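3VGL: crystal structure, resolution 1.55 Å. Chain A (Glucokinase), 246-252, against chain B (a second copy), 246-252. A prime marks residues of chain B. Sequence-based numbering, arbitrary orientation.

Chain A, residues 246-252: DLASLFD
Chain B, residues 246-252: DLASLFD

Each stretch holds the last turn and a half of an α-helix that begins earlier in its chain, followed by Asp252, and an exact two-fold axis relates the two copies, so every contact on one side recurs on the other. Residues 246 to 251 are helical. Within chain A the i to i+4 hydrogen bonds run from Leu250 N to Asp246 O at 3.0 Å, from Phe251 N to Leu247 O at 2.8 Å and from Asp252 N to Ala248 O at 2.9 Å. Phi runs from -61° to -67° and psi from -28° to -40° over residues 246 to 249; the pair drifts to -76°/-53° at Leu250 and -111°/-23° at Phe251, and then changes sign at Asp252 (41°/58°), the first residue to leave helical geometry. The helix axes approach to 12.1 Å, with their N-to-C directions 75° apart (signed crossing angle -75°), and the contact is a small patch around the two-fold. The register centers on Leu250, whose CA lies 8.6 Å from the CA of Leu250′.

Leu250 covers the most surface. Its CA-to-CB bond points toward the other helix, and chi1 of -73° (m) with chi2 of 144°, between wells, sets its methyl groups against the partner. Leu250 CD1 lies 3.6 Å from Leu250′ CD2, and the symmetry supplies the reciprocal approach. Leu250 CD2 also lies 3.6 Å from Leu247′ CD2 and 3.8 Å from Phe251′ CE2. A branched aliphatic side chain suits this place: its two methyls can touch several neighbors at once, and they ask for no hydrogen-bonding partner in a buried setting.

Phe251 comes next. Its CA-to-CB bond points sideways, but the long side chain, with chi1 of -68° (m) and chi2 of -78°, brings the end of the ring nearer to the other copy. There it meets its own symmetry mate: Phe251 CE1 lies 3.2 Å from Phe251′ CE1, a tight approach for two carbons. The ring centroids are 4.8 Å apart and the planes are inclined at 45°, an oblique pairing in which CZ of each ring lies over one face of the other. A flat aromatic group can span the distance from a sideways starting point and still offer a broad apolar surface.

Leu247, one turn before Phe251, makes a smaller contribution. It too starts sideways and reaches inward at its end, with chi1 of -65° (m) and chi2 of 179° (t). Leu247 CD2 lies 3.6 Å from Leu250′ CD2, extending the leucine cluster beside the aromatic pair.

No hydrogen bond crosses between the stretches, and the 271 Å² buried, both sides summed, comes from apolar packing. The remaining residues do not join in. Ala248 and Ser249 (chi1 -68°, m) lie out of reach, as do Asp246 (chi1 -72°, m; chi2 -17°) and Asp252 (chi1 -173°, t; chi2 39°). Asp246 OD1 and Asp252 OD2 are hydrogen-bonded elsewhere in the structure, and both side chains lie clear of the hydrocarbon patch.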

# COMPACT_ATOMS: atom_id res chain seq x y z
N ASP A 246 12.18 -10.81 -2.35
CA ASP A 246 11.17 -11.35 -3.31
C ASP A 246 11.82 -12.16 -4.46
O ASP A 246 11.32 -13.22 -4.87
CB ASP A 246 10.29 -10.24 -3.89
CG ASP A 246 9.29 -9.65 -2.87
OD1 ASP A 246 9.03 -10.27 -1.83
OD2 ASP A 246 8.82 -8.53 -3.12
N LEU A 247 12.95 -11.67 -4.97
CA LEU A 247 13.63 -12.42 -6.01
C LEU A 247 14.17 -13.76 -5.51
O LEU A 247 14.31 -14.70 -6.32
CB LEU A 247 14.77 -11.60 -6.62
CG LEU A 247 14.37 -10.33 -7.39
CD1 LEU A 247 15.63 -9.61 -7.91
CD2 LEU A 247 13.52 -10.65 -8.60
N ALA A 248 14.49 -13.85 -4.21
CA ALA A 248 14.91 -15.13 -3.61
C ALA A 248 13.73 -16.09 -3.60
O ALA A 248 13.90 -17.30 -3.86
CB ALA A 248 15.46 -14.94 -2.20
N SER A 249 12.54 -15.55 -3.30
CA SER A 249 11.30 -16.37 -3.36
C SER A 249 11.05 -16.88 -4.76
O SER A 249 10.63 -18.03 -4.93
CB SER A 249 10.10 -15.58 -2.86
OG SER A 249 10.29 -15.38 -1.48
N LEU A 250 11.34 -16.05 -5.76
CA LEU A 250 11.11 -16.37 -7.17
C LEU A 250 12.14 -17.35 -7.73
O LEU A 250 11.77 -18.40 -8.28
CB LEU A 250 11.08 -15.09 -8.00
CG LEU A 250 9.81 -14.27 -7.77
CD1 LEU A 250 10.09 -12.77 -7.82
CD2 LEU A 250 8.79 -14.65 -8.85
N PHE A 251 13.43 -17.01 -7.57
CA PHE A 251 14.52 -17.70 -8.30
C PHE A 251 15.42 -18.56 -7.42
O PHE A 251 16.09 -19.47 -7.92
CB PHE A 251 15.42 -16.67 -8.99
CG PHE A 251 14.76 -15.94 -10.12
CD1 PHE A 251 14.61 -16.55 -11.37
CD2 PHE A 251 14.35 -14.61 -9.96
CE1 PHE A 251 14.00 -15.85 -12.43
CE2 PHE A 251 13.73 -13.92 -11.02
CZ PHE A 251 13.58 -14.54 -12.26
N ASP A 252 15.45 -18.27 -6.12
CA ASP A 252 16.40 -18.95 -5.19
C ASP A 252 17.82 -19.17 -5.77
O ASP A 252 18.29 -20.31 -5.85
CB ASP A 252 15.79 -20.30 -4.73
CG ASP A 252 16.62 -20.99 -3.64
OD1 ASP A 252 17.14 -20.28 -2.74
OD2 ASP A 252 16.69 -22.24 -3.65
N ASP B 246 3.16 -9.42 -13.11
CA ASP B 246 4.53 -9.35 -12.52
C ASP B 246 5.40 -10.56 -12.91
O ASP B 246 6.60 -10.43 -13.21
CB ASP B 246 4.47 -9.23 -10.99
CG ASP B 246 3.97 -7.84 -10.51
OD1 ASP B 246 3.97 -6.87 -11.28
OD2 ASP B 246 3.54 -7.77 -9.34
N LEU B 247 4.81 -11.75 -12.94
CA LEU B 247 5.58 -12.91 -13.36
C LEU B 247 6.00 -12.83 -14.83
O LEU B 247 7.02 -13.44 -15.19
CB LEU B 247 4.79 -14.20 -13.10
CG LEU B 247 4.50 -14.56 -11.64
CD1 LEU B 247 3.68 -15.86 -11.57
CD2 LEU B 247 5.78 -14.80 -10.86
N ALA B 248 5.21 -12.14 -15.66
CA ALA B 248 5.59 -11.91 -17.07
C ALA B 248 6.82 -11.00 -17.11
O ALA B 248 7.72 -11.22 -17.95
CB ALA B 248 4.44 -11.31 -17.88
N SER B 249 6.83 -9.99 -16.23
CA SER B 249 8.02 -9.10 -16.12
C SER B 249 9.25 -9.88 -15.70
O SER B 249 10.34 -9.63 -16.22
CB SER B 249 7.75 -7.96 -15.15
OG SER B 249 6.79 -7.14 -15.73
N LEU B 250 9.06 -10.86 -14.81
CA LEU B 250 10.15 -11.67 -14.27
C LEU B 250 10.65 -12.71 -15.26
O LEU B 250 11.87 -12.77 -15.55
CB LEU B 250 9.71 -12.33 -12.97
CG LEU B 250 9.61 -11.33 -11.81
CD1 LEU B 250 8.45 -11.68 -10.88
CD2 LEU B 250 10.93 -11.35 -11.03
N PHE B 251 9.73 -13.53 -15.78
CA PHE B 251 10.10 -14.76 -16.53
C PHE B 251 9.81 -14.71 -18.02
O PHE B 251 10.40 -15.47 -18.80
CB PHE B 251 9.33 -15.96 -15.96
CG PHE B 251 9.73 -16.36 -14.57
CD1 PHE B 251 10.90 -17.08 -14.35
CD2 PHE B 251 8.90 -16.05 -13.48
CE1 PHE B 251 11.26 -17.46 -13.04
CE2 PHE B 251 9.28 -16.42 -12.18
CZ PHE B 251 10.45 -17.14 -11.97
N ASP B 252 8.89 -13.83 -18.43
CA ASP B 252 8.43 -13.79 -19.85
C ASP B 252 8.22 -15.18 -20.50
O ASP B 252 8.85 -15.49 -21.52
CB ASP B 252 9.41 -12.93 -20.68
CG ASP B 252 8.92 -12.69 -22.11
OD1 ASP B 252 7.70 -12.48 -22.31
OD2 ASP B 252 9.77 -12.66 -23.04